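Local atomic coordinates of lysyl oxidase (PDB entry 1W7C), a protein that probably catalyses the oxidative deamination of primary amines to aldehydes, using a copper ion and a topaquinone cofactor formed from its own chain. Residues Ser139-Ser144 against Ser221-Leu226; Tyr333-Gln338 against Leu452-Arg457; Tyr440-Lys445 against Leu492-Asp497. All coordinates share one frame; numbering follows the deposited sequence.

Contact 1 (Ser139-Ser144 against Ser221-Leu226); sequences SAAKSS and SQWKML
The six-membered ring of Trp-223 lies against one turn of the helix at Ala-141 and Lys-142, and three approaches of nearly equal length make the contact. The CB methyl of Ala-141 rests 4.1 Å from CH2 of Trp-223. One atom along the same ring, CZ3 of Trp-223 lies 4.0 Å from the carbonyl oxygen of Ala-141 and 4.1 Å from CG of Lys-142. Oxygen and methylene both come at a slant to the indole, in van der Waals contact. The Lys-142 chain runs across the indole at about a right angle, and its aliphatic root does the touching.

Further out, polar ends fix both side chains. Lys-142 bends at its third torsion (chi3 73°), and its tip leads away from the tryptophan; its ammonium forms a salt bridge with Asp-189 and a hydrogen bond with Gln-178. The indole N-H of Trp-223 is held by the carbonyl oxygen of Gly-217, which pins the ring from its five-membered end while the six-membered end meets the helix. Met-215 packs on both Trp-223 and Lys-142, and Phe-50 packs on Ala-141.

Trp-223 stands just ahead of strand 224-230, which is paired through Lys-224 and Leu-226 with strand 209-214. Two residues on, Met-225 reaches the next turns of helix 136-150 at Phe-145, Leu-146 and Asn-149. The partners of Lys-142 come from strands 170-180 and 187-195, and its chain also touches Phe-213 of strand 209-214. Helix 136-150 is thus seated on the five-stranded antiparallel sheet running from strand 170-180 to strand 233-235, by Trp-223 and Met-225 at the start of strand 224-230 and by the lysine's reach to strands 170-180 and 187-195.

Contact 2 (Tyr333-Gln338 against Leu452-Arg457); sequences YELSLQ and LEVSVR
Leu-335 pushes its CD2 methyl into the angle between Leu-452 and Val-454 of the facing strand, and this single methyl makes the whole contact. It meets CD2 of Leu-452 at 3.9 Å, the two leucines reaching toward each other tip to tip. It also lies 4.1 Å from CG2 of Val-454, and here the side chains slide past each other in opposite directions. Leu-335 carries CG opposite its own backbone N (chi1 172°), which sends the branched end out across the gap. Val-454 uses the methyl beside its backbone N. Leu-452 has two conformers, so its 3.9 Å approach to CD2 of Leu-335 through its own CD2 holds for one of them.

The CA atoms of Leu-335 and Val-454 stand 9.7 Å apart, a spacing filled by side chains and too wide for backbone pairing. The alternate residues of 333-338 carry a polar chain instead. The hydroxyl of Ser-336 donates to OE1 of Glu-334 over 2.8 Å, arriving from above the carboxylate plane, 37° out of it, while the amide nitrogen of Gln-338 gives weak bonds to OG and O of Ser-336. The other carboxylate oxygen of Glu-334 forms a salt bridge with Lys-495, so this buried acid has partners at both oxygens.

Val-454 also packs on Tyr-494 and Phe-673, and Leu-452 on Phe-446. Arg-457, at the far end of its strand, makes a cation-pi contact with Tyr-408 of the second subunit. One face apolar and inward, the other polar, with aliphatic tips meeting between layers: this is the core of a beta-sandwich, the fold of the copper amine oxidase catalytic domain.

Contact 3 (Tyr440-Lys445 against Leu492-Asp497); sequences YNFLYK and LNYKVD. With CA (calcium ion), chain D.
Two strands next to the active site face each other here: 440-446 starts just after the topaquinone residue 438, and 488-498 carries the copper ligands His-488 and His-490 at its beginning. Three aromatic rings and a leucine meet between them. Phe-442 presents its ring edge to Leu-492, with CE2 of Phe-442 3.7 Å from CD2 of Leu-492 and the methyl lying in the ring plane. The adjacent CD2 of Phe-442 stands 4.0 Å from the hydroxyl oxygen of Tyr-494. Phe-442 has two conformers, so these approaches hold for one of them. Two residues further along the strand, the hydroxyl oxygen of Tyr-444 comes to the edge of the Tyr-494 ring, in its plane, 3.5 Å from CE2 of Tyr-494. The two tyrosines cross at a slant.

Phe-442 and Tyr-444 share a first torsion near -60°, which sets CG beside the backbone N; although neither CB aims straight at the other strand, both ring ends come nearer to it. Val-456 of strand 452-458 packs on Leu-492, and Leu-650 of strand 642-654 on Tyr-494.

At the far end, OD1 of Asp-497 binds the calcium ion at 2.3 Å. A water, the side chains of Asp-499 and Asp-643 and the carbonyl oxygens of Leu-498 and Ile-644 complete six ligands, while OD2 of Asp-497 forms a salt bridge with Lys-65. Strand 488-498 thus bears copper ligands at one end and a calcium ligand at the other. The strand axes approach to 12.4 Å and run nearly alike, crossing at -28°, as expected for the aligned packing of two layers in a beta-sandwich.

From the N terminus, contact 1 closes first, bringing helix 136-150 and strand 224-230 together across 76 intervening residues before the other two open. Contact 2 opens at 333-338 and contact 3 at 440-445; contact 2 then closes at 452-457 and contact 3 at 492-497, so the two cross. In space they sort into two neighbouring pairs: 333-338 with 492-497 through a probable hydrogen bond from Gln-338 N to Asn-493 O, and 440-445 with 452-457 through one from Glu-453 N to Lys-445 O. Contact 1, between a helix and a separate sheet, has its centre about 39 Å from that of contact 2 and about 37 Å from that of contact 3.

Contact 1 (Ser139-Ser144 against Ser221-Leu226)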
loop_
_atom_site.group_PDB
_atom_site.type_symbol
_atom_site.label_atom_id
_atom_site.label_comp_id
_atom_site.label_asym_id
_atom_site.label_seq_id
_atom_site.Cartn_x
_atom_site.Cartn_y
_atom_site.Cartn_z
ATOM N N SER A 139 31.637 6.700 -24.319
ATOM C CA SER A 139 32.081 5.984 -23.105
ATOM C C SER A 139 33.523 5.507 -23.236
ATOM O O SER A 139 34.320 5.639 -22.307
ATOM C CB SER A 139 31.166 4.799 -22.831
ATOM O OG SER A 139 29.924 5.302 -22.418
ATOM N N ALA A 140 33.852 4.960 -24.394
ATOM C CA ALA A 140 35.198 4.446 -24.630
ATOM C C ALA A 140 36.230 5.575 -24.645
ATOM O O ALA A 140 37.312 5.436 -24.092
ATOM C CB ALA A 140 35.261 3.649 -25.942
ATOM N N ALA A 141 35.875 6.702 -25.250
ATOM C CA ALA A 141 36.757 7.869 -25.291
ATOM C C ALA A 141 37.025 8.397 -23.876
ATOM O O ALA A 141 38.153 8.743 -23.528
ATOM C CB ALA A 141 36.167 8.959 -26.148
ATOM N N LYS A 142 35.977 8.486 -23.066
ATOM C CA LYS A 142 36.126 8.940 -21.699
ATOM C C LYS A 142 36.973 8.008 -20.853
ATOM O O LYS A 142 37.836 8.455 -20.112
ATOM C CB LYS A 142 34.769 9.206 -21.050
ATOM C CG LYS A 142 34.011 10.387 -21.674
ATOM C CD LYS A 142 32.525 10.461 -21.263
ATOM C CE LYS A 142 32.361 10.919 -19.828
ATOM N NZ LYS A 142 30.934 10.902 -19.419
ATOM N N SER A 143 36.720 6.720 -20.967
ATOM C CA SER A 143 37.505 5.714 -20.261
ATOM C C SER A 143 38.986 5.803 -20.625
ATOM O O SER A 143 39.844 5.792 -19.738
ATOM C CB SER A 143 36.958 4.316 -20.588
ATOM O OG SER A 143 37.700 3.298 -19.945
ATOM N N SER A 144 39.277 5.956 -21.912
ATOM C CA SER A 144 40.661 6.056 -22.380
ATOM C C SER A 144 41.338 7.315 -21.868
ATOM O O SER A 144 42.492 7.289 -21.436
ATOM C CB SER A 144 40.709 6.028 -23.907
ATOM O OG SER A 144 42.047 5.935 -24.370
ATOM N N SER A 221 42.434 14.909 -27.930
ATOM C CA SER A 221 43.744 15.454 -27.594
ATOM C C SER A 221 43.638 16.793 -26.874
ATOM O O SER A 221 44.585 17.206 -26.221
ATOM C CB SER A 221 44.632 15.581 -28.853
ATOM O OG SER A 221 44.233 16.670 -29.659
ATOM N N GLN A 222 42.493 17.466 -26.982
ATOM C CA GLN A 222 42.293 18.760 -26.321
ATOM C C GLN A 222 41.605 18.629 -24.971
ATOM O O GLN A 222 41.523 19.607 -24.226
ATOM C CB GLN A 222 41.469 19.699 -27.213
ATOM C CG GLN A 222 42.069 19.951 -28.606
ATOM C CD GLN A 222 43.459 20.526 -28.543
ATOM O OE1 GLN A 222 43.645 21.652 -28.076
ATOM N NE2 GLN A 222 44.446 19.759 -29.004
ATOM N N TRP A 223 41.133 17.430 -24.643
ATOM C CA TRP A 223 40.497 17.201 -23.348
ATOM C C TRP A 223 41.555 17.315 -22.254
ATOM O O TRP A 223 42.719 16.967 -22.468
ATOM C CB TRP A 223 39.847 15.832 -23.306
ATOM C CG TRP A 223 38.660 15.684 -24.212
ATOM C CD1 TRP A 223 38.202 16.575 -25.154
ATOM C CD2 TRP A 223 37.779 14.560 -24.275
ATOM N NE1 TRP A 223 37.084 16.075 -25.772
ATOM C CE2 TRP A 223 36.788 14.850 -25.234
ATOM C CE3 TRP A 223 37.699 13.353 -23.579
ATOM C CZ2 TRP A 223 35.771 13.966 -25.535
ATOM C CZ3 TRP A 223 36.696 12.485 -23.877
ATOM C CH2 TRP A 223 35.737 12.800 -24.836
ATOM N N LYS A 224 41.152 17.824 -21.099
ATOM C CA LYS A 224 42.088 18.149 -20.028
ATOM C C LYS A 224 41.469 17.865 -18.665
ATOM O O LYS A 224 40.331 18.233 -18.411
ATOM C CB LYS A 224 42.504 19.641 -20.085
ATOM C CG LYS A 224 43.655 19.949 -21.055
ATOM N N MET A 225 42.265 17.299 -17.764
ATOM C CA MET A 225 41.888 17.218 -16.363
ATOM C C MET A 225 41.994 18.607 -15.756
ATOM O O MET A 225 42.996 19.275 -15.930
ATOM C CB MET A 225 42.802 16.258 -15.599
ATOM C CG MET A 225 42.216 15.852 -14.254
ATOM S SD MET A 225 40.780 14.733 -14.342
ATOM C CE MET A 225 41.531 13.427 -15.147
ATOM N N LEU A 226 40.932 19.039 -15.084
ATOM C CA LEU A 226 40.859 20.348 -14.448
ATOM C C LEU A 226 41.210 20.356 -12.955
ATOM O O LEU A 226 41.914 21.263 -12.480
ATOM C CB LEU A 226 39.458 20.922 -14.623
ATOM C CG LEU A 226 38.967 21.118 -16.047
ATOM C CD1 LEU A 226 37.520 21.541 -15.997
ATOM C CD2 LEU A 226 39.811 22.160 -16.758
#

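Contact 2 (Tyr333-Gln338 against Leu452-Arg457)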
loop_
_atom_site.group_PDB
_atom_site.type_symbol
_atom_site.label_atom_id
_atom_site.label_comp_id
_atom_site.label_asym_id
_atom_site.label_seq_id
_atom_site.Cartn_x
_atom_site.Cartn_y
_atom_site.Cartn_z
ATOM N N TYR A 333 -6.243 3.787 -23.440
ATOM C CA TYR A 333 -5.643 3.633 -24.750
ATOM C C TYR A 333 -4.177 3.194 -24.653
ATOM O O TYR A 333 -3.759 2.264 -25.333
ATOM C CB TYR A 333 -5.793 4.906 -25.603
ATOM C CG TYR A 333 -4.996 4.755 -26.906
ATOM C CD1 TYR A 333 -5.446 3.923 -27.909
ATOM C CD2 TYR A 333 -3.784 5.416 -27.095
ATOM C CE1 TYR A 333 -4.687 3.711 -29.055
ATOM C CE2 TYR A 333 -3.022 5.228 -28.223
ATOM C CZ TYR A 333 -3.487 4.366 -29.208
ATOM O OH TYR A 333 -2.737 4.130 -30.319
ATOM N N GLU A 334 -3.434 3.887 -23.787
ATOM C CA GLU A 334 -2.006 3.653 -23.580
ATOM C C GLU A 334 -1.689 3.793 -22.111
ATOM O O GLU A 334 -2.085 4.790 -21.505
ATOM C CB GLU A 334 -1.193 4.698 -24.361
ATOM C CG GLU A 334 0.315 4.577 -24.151
ATOM C CD GLU A 334 1.169 5.581 -24.900
ATOM O OE1 GLU A 334 2.399 5.513 -24.709
ATOM O OE2 GLU A 334 0.628 6.431 -25.666
ATOM N N LEU A 335 -0.962 2.802 -21.592
ATOM C CA LEU A 335 -0.382 2.892 -20.249
ATOM C C LEU A 335 1.099 2.609 -20.435
ATOM O O LEU A 335 1.457 1.500 -20.828
ATOM C CB LEU A 335 -1.044 1.871 -19.301
ATOM C CG LEU A 335 -0.392 1.725 -17.921
ATOM C CD1 LEU A 335 -0.430 3.035 -17.156
ATOM C CD2 LEU A 335 -1.092 0.655 -17.131
ATOM N N SER A 336 1.957 3.551 -20.132
ATOM C CA SER A 336 3.371 3.330 -20.432
ATOM C C SER A 336 4.251 4.101 -19.441
ATOM O O SER A 336 4.184 5.321 -19.316
ATOM C CB SER A 336 3.705 3.768 -21.861
ATOM O OG SER A 336 3.280 5.095 -22.088
ATOM N N LEU A 337 5.108 3.359 -18.757
ATOM C CA LEU A 337 6.212 3.991 -18.031
ATOM C C LEU A 337 7.008 4.850 -19.002
ATOM O O LEU A 337 7.343 4.403 -20.110
ATOM C CB LEU A 337 7.105 2.904 -17.449
ATOM C CG LEU A 337 8.359 3.409 -16.727
ATOM C CD1 LEU A 337 8.024 4.115 -15.429
ATOM C CD2 LEU A 337 9.319 2.265 -16.519
ATOM N N GLN A 338 7.369 6.045 -18.554
ATOM C CA GLN A 338 8.041 7.022 -19.388
ATOM C C GLN A 338 9.491 7.284 -19.029
ATOM O O GLN A 338 10.307 7.538 -19.903
ATOM C CB GLN A 338 7.299 8.366 -19.283
ATOM C CG GLN A 338 5.955 8.287 -19.922
ATOM C CD GLN A 338 6.028 8.182 -21.405
ATOM O OE1 GLN A 338 6.729 8.957 -22.054
ATOM N NE2 GLN A 338 5.320 7.204 -21.954
ATOM N N LEU A 452 -7.274 -1.684 -11.694
ATOM C CA LEU A 452 -5.901 -2.018 -12.032
ATOM C C LEU A 452 -4.971 -1.277 -11.058
ATOM O O LEU A 452 -5.180 -0.111 -10.783
ATOM C CB LEU A 452 -5.604 -1.536 -13.477
ATOM C CG LEU A 452 -4.156 -1.464 -13.991
ATOM C CD1 LEU A 452 -3.482 -2.827 -13.895
ATOM C CD2 LEU A 452 -4.172 -0.947 -15.454
ATOM N N GLU A 453 -3.933 -1.965 -10.594
ATOM C CA GLU A 453 -2.929 -1.366 -9.730
ATOM C C GLU A 453 -1.580 -1.436 -10.452
ATOM O O GLU A 453 -1.183 -2.523 -10.911
ATOM C CB GLU A 453 -2.842 -2.136 -8.411
ATOM C CG GLU A 453 -1.797 -1.590 -7.450
ATOM C CD GLU A 453 -1.510 -2.558 -6.310
ATOM O OE1 GLU A 453 -1.926 -2.240 -5.185
ATOM O OE2 GLU A 453 -0.906 -3.656 -6.540
ATOM N N VAL A 454 -0.908 -0.283 -10.465
ATOM C CA VAL A 454 0.403 -0.095 -11.048
ATOM C C VAL A 454 1.372 0.089 -9.885
ATOM O O VAL A 454 1.149 0.961 -9.043
ATOM C CB VAL A 454 0.409 1.120 -11.955
ATOM C CG1 VAL A 454 1.812 1.402 -12.483
ATOM C CG2 VAL A 454 -0.553 0.978 -13.079
ATOM N N SER A 455 2.447 -0.704 -9.850
ATOM C CA SER A 455 3.390 -0.558 -8.759
ATOM C C SER A 455 4.822 -0.767 -9.184
ATOM O O SER A 455 5.122 -1.398 -10.215
ATOM C CB SER A 455 3.053 -1.516 -7.630
ATOM O OG SER A 455 3.266 -2.854 -7.983
ATOM N N VAL A 456 5.717 -0.255 -8.351
ATOM C CA VAL A 456 7.137 -0.492 -8.482
ATOM C C VAL A 456 7.729 -0.769 -7.106
ATOM O O VAL A 456 7.278 -0.205 -6.103
ATOM C CB VAL A 456 7.856 0.703 -9.164
ATOM C CG1 VAL A 456 7.757 1.969 -8.355
ATOM C CG2 VAL A 456 9.296 0.398 -9.474
ATOM N N ARG A 457 8.734 -1.647 -7.079
ATOM C CA ARG A 457 9.565 -1.848 -5.898
ATOM C C ARG A 457 11.023 -1.785 -6.345
ATOM O O ARG A 457 11.352 -2.214 -7.448
ATOM C CB ARG A 457 9.281 -3.205 -5.247
ATOM C CG ARG A 457 7.818 -3.347 -4.780
ATOM C CD ARG A 457 7.536 -4.718 -4.258
ATOM N NE ARG A 457 6.167 -4.888 -3.770
ATOM C CZ ARG A 457 5.750 -4.540 -2.548
ATOM N NH1 ARG A 457 6.570 -4.026 -1.661
ATOM N NH2 ARG A 457 4.483 -4.756 -2.195
#

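Contact 3 (Tyr440-Lys445 against Leu492-Asp497)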
loop_
_atom_site.group_PDB
_atom_site.type_symbol
_atom_site.label_atom_id
_atom_site.label_comp_id
_atom_site.label_asym_id
_atom_site.label_seq_id
_atom_site.Cartn_x
_atom_site.Cartn_y
_atom_site.Cartn_z
ATOM N N TYR A 440 14.829 -2.857 -10.429
ATOM C CA TYR A 440 13.484 -2.294 -10.383
ATOM C C TYR A 440 12.481 -3.349 -10.804
ATOM O O TYR A 440 12.602 -3.967 -11.859
ATOM C CB TYR A 440 13.363 -1.103 -11.322
ATOM C CG TYR A 440 14.201 0.056 -10.890
ATOM C CD1 TYR A 440 13.786 0.860 -9.846
ATOM C CD2 TYR A 440 15.404 0.366 -11.525
ATOM C CE1 TYR A 440 14.542 1.958 -9.420
ATOM C CE2 TYR A 440 16.174 1.479 -11.105
ATOM C CZ TYR A 440 15.730 2.271 -10.055
ATOM O OH TYR A 440 16.478 3.335 -9.622
ATOM N N ASN A 441 11.475 -3.534 -9.964
ATOM C CA ASN A 441 10.496 -4.588 -10.108
ATOM C C ASN A 441 9.162 -3.928 -10.400
ATOM O O ASN A 441 8.615 -3.228 -9.535
ATOM C CB ASN A 441 10.490 -5.386 -8.803
ATOM C CG ASN A 441 9.613 -6.600 -8.856
ATOM O OD1 ASN A 441 8.649 -6.661 -9.640
ATOM N ND2 ASN A 441 9.958 -7.600 -8.032
ATOM N N PHE A 442 8.653 -4.130 -11.620
ATOM C CA PHE A 442 7.436 -3.465 -12.102
ATOM C C PHE A 442 6.310 -4.475 -12.137
ATOM O O PHE A 442 6.480 -5.575 -12.675
ATOM C CB PHE A 442 7.638 -2.915 -13.512
ATOM C CG PHE A 442 8.756 -1.892 -13.628
ATOM C CD1 PHE A 442 9.967 -2.285 -14.183
ATOM C CD2 PHE A 442 8.616 -0.589 -13.205
ATOM C CE1 PHE A 442 11.000 -1.374 -14.302
ATOM C CE2 PHE A 442 9.637 0.298 -13.331
ATOM C CZ PHE A 442 10.834 -0.099 -13.871
ATOM N N LEU A 443 5.162 -4.117 -11.568
ATOM C CA LEU A 443 4.015 -5.011 -11.519
ATOM C C LEU A 443 2.755 -4.247 -11.933
ATOM O O LEU A 443 2.532 -3.130 -11.515
ATOM C CB LEU A 443 3.862 -5.598 -10.113
ATOM C CG LEU A 443 2.782 -6.639 -9.946
ATOM C CD1 LEU A 443 3.097 -7.904 -10.718
ATOM C CD2 LEU A 443 2.590 -6.962 -8.486
ATOM N N TYR A 444 1.929 -4.919 -12.728
ATOM C CA TYR A 444 0.628 -4.466 -13.174
ATOM C C TYR A 444 -0.352 -5.574 -12.745
ATOM O O TYR A 444 -0.232 -6.710 -13.197
ATOM C CB TYR A 444 0.634 -4.234 -14.693
ATOM C CG TYR A 444 1.619 -3.209 -15.112
ATOM C CD1 TYR A 444 2.956 -3.513 -15.289
ATOM C CD2 TYR A 444 1.233 -1.884 -15.293
ATOM C CE1 TYR A 444 3.905 -2.516 -15.587
ATOM C CE2 TYR A 444 2.164 -0.903 -15.603
ATOM C CZ TYR A 444 3.479 -1.218 -15.793
ATOM O OH TYR A 444 4.353 -0.199 -16.123
ATOM N N LYS A 445 -1.320 -5.210 -11.887
ATOM C CA LYS A 445 -2.193 -6.167 -11.220
ATOM C C LYS A 445 -3.645 -5.796 -11.512
ATOM O O LYS A 445 -4.088 -4.678 -11.205
ATOM C CB LYS A 445 -1.899 -6.090 -9.723
ATOM C CG LYS A 445 -2.739 -7.085 -8.913
ATOM C CD LYS A 445 -2.558 -6.895 -7.397
ATOM C CE LYS A 445 -1.160 -7.332 -6.900
ATOM N NZ LYS A 445 -0.863 -8.772 -7.059
ATOM N N LEU A 492 9.374 8.168 -10.827
ATOM C CA LEU A 492 8.980 7.414 -12.036
ATOM C C LEU A 492 7.738 8.113 -12.594
ATOM O O LEU A 492 6.827 8.414 -11.831
ATOM C CB LEU A 492 8.609 5.946 -11.725
ATOM C CG LEU A 492 9.702 5.020 -11.287
ATOM C CD1 LEU A 492 9.972 5.167 -9.810
ATOM C CD2 LEU A 492 9.340 3.566 -11.621
ATOM N N ASN A 493 7.683 8.305 -13.907
ATOM C CA ASN A 493 6.545 8.909 -14.598
ATOM C C ASN A 493 5.839 7.850 -15.422
ATOM O O ASN A 493 6.482 7.130 -16.184
ATOM C CB ASN A 493 7.009 10.034 -15.523
ATOM C CG ASN A 493 5.874 10.808 -16.112
ATOM O OD1 ASN A 493 5.669 10.779 -17.328
ATOM N ND2 ASN A 493 5.146 11.569 -15.272
ATOM N N TYR A 494 4.513 7.797 -15.283
ATOM C CA TYR A 494 3.673 6.946 -16.111
ATOM C C TYR A 494 2.704 7.790 -16.938
ATOM O O TYR A 494 2.005 8.650 -16.434
ATOM C CB TYR A 494 2.856 6.005 -15.236
ATOM C CG TYR A 494 3.660 4.951 -14.486
ATOM C CD1 TYR A 494 4.288 5.281 -13.293
ATOM C CD2 TYR A 494 3.776 3.662 -14.948
ATOM C CE1 TYR A 494 5.037 4.330 -12.610
ATOM C CE2 TYR A 494 4.492 2.724 -14.284
ATOM C CZ TYR A 494 5.119 3.063 -13.099
ATOM O OH TYR A 494 5.820 2.104 -12.394
ATOM N N LYS A 495 2.641 7.491 -18.230
ATOM C CA LYS A 495 1.627 8.051 -19.113
ATOM C C LYS A 495 0.384 7.179 -18.998
ATOM O O LYS A 495 0.429 5.984 -19.335
ATOM C CB LYS A 495 2.131 8.083 -20.546
ATOM C CG LYS A 495 1.216 8.795 -21.506
ATOM C CD LYS A 495 1.745 8.649 -22.931
ATOM C CE LYS A 495 0.932 9.459 -23.957
ATOM N NZ LYS A 495 1.433 9.140 -25.341
ATOM N N VAL A 496 -0.702 7.740 -18.477
ATOM C CA VAL A 496 -1.928 7.008 -18.227
ATOM C C VAL A 496 -3.013 7.664 -19.074
ATOM O O VAL A 496 -3.686 8.622 -18.652
ATOM C CB VAL A 496 -2.303 7.045 -16.711
ATOM C CG1 VAL A 496 -3.526 6.203 -16.435
ATOM C CG2 VAL A 496 -1.149 6.579 -15.819
ATOM N N ASP A 497 -3.175 7.172 -20.289
ATOM C CA ASP A 497 -4.124 7.751 -21.222
ATOM C C ASP A 497 -5.456 7.026 -21.059
ATOM O O ASP A 497 -5.896 6.222 -21.879
ATOM C CB ASP A 497 -3.581 7.698 -22.642
ATOM C CG ASP A 497 -4.487 8.316 -23.642
ATOM O OD1 ASP A 497 -5.473 9.024 -23.237
ATOM O OD2 ASP A 497 -4.243 8.162 -24.870
HETATM CA CA CA D . -7.496 10.002 -22.870
HETATM O O HOH W 1 -9.628 11.045 -22.379
#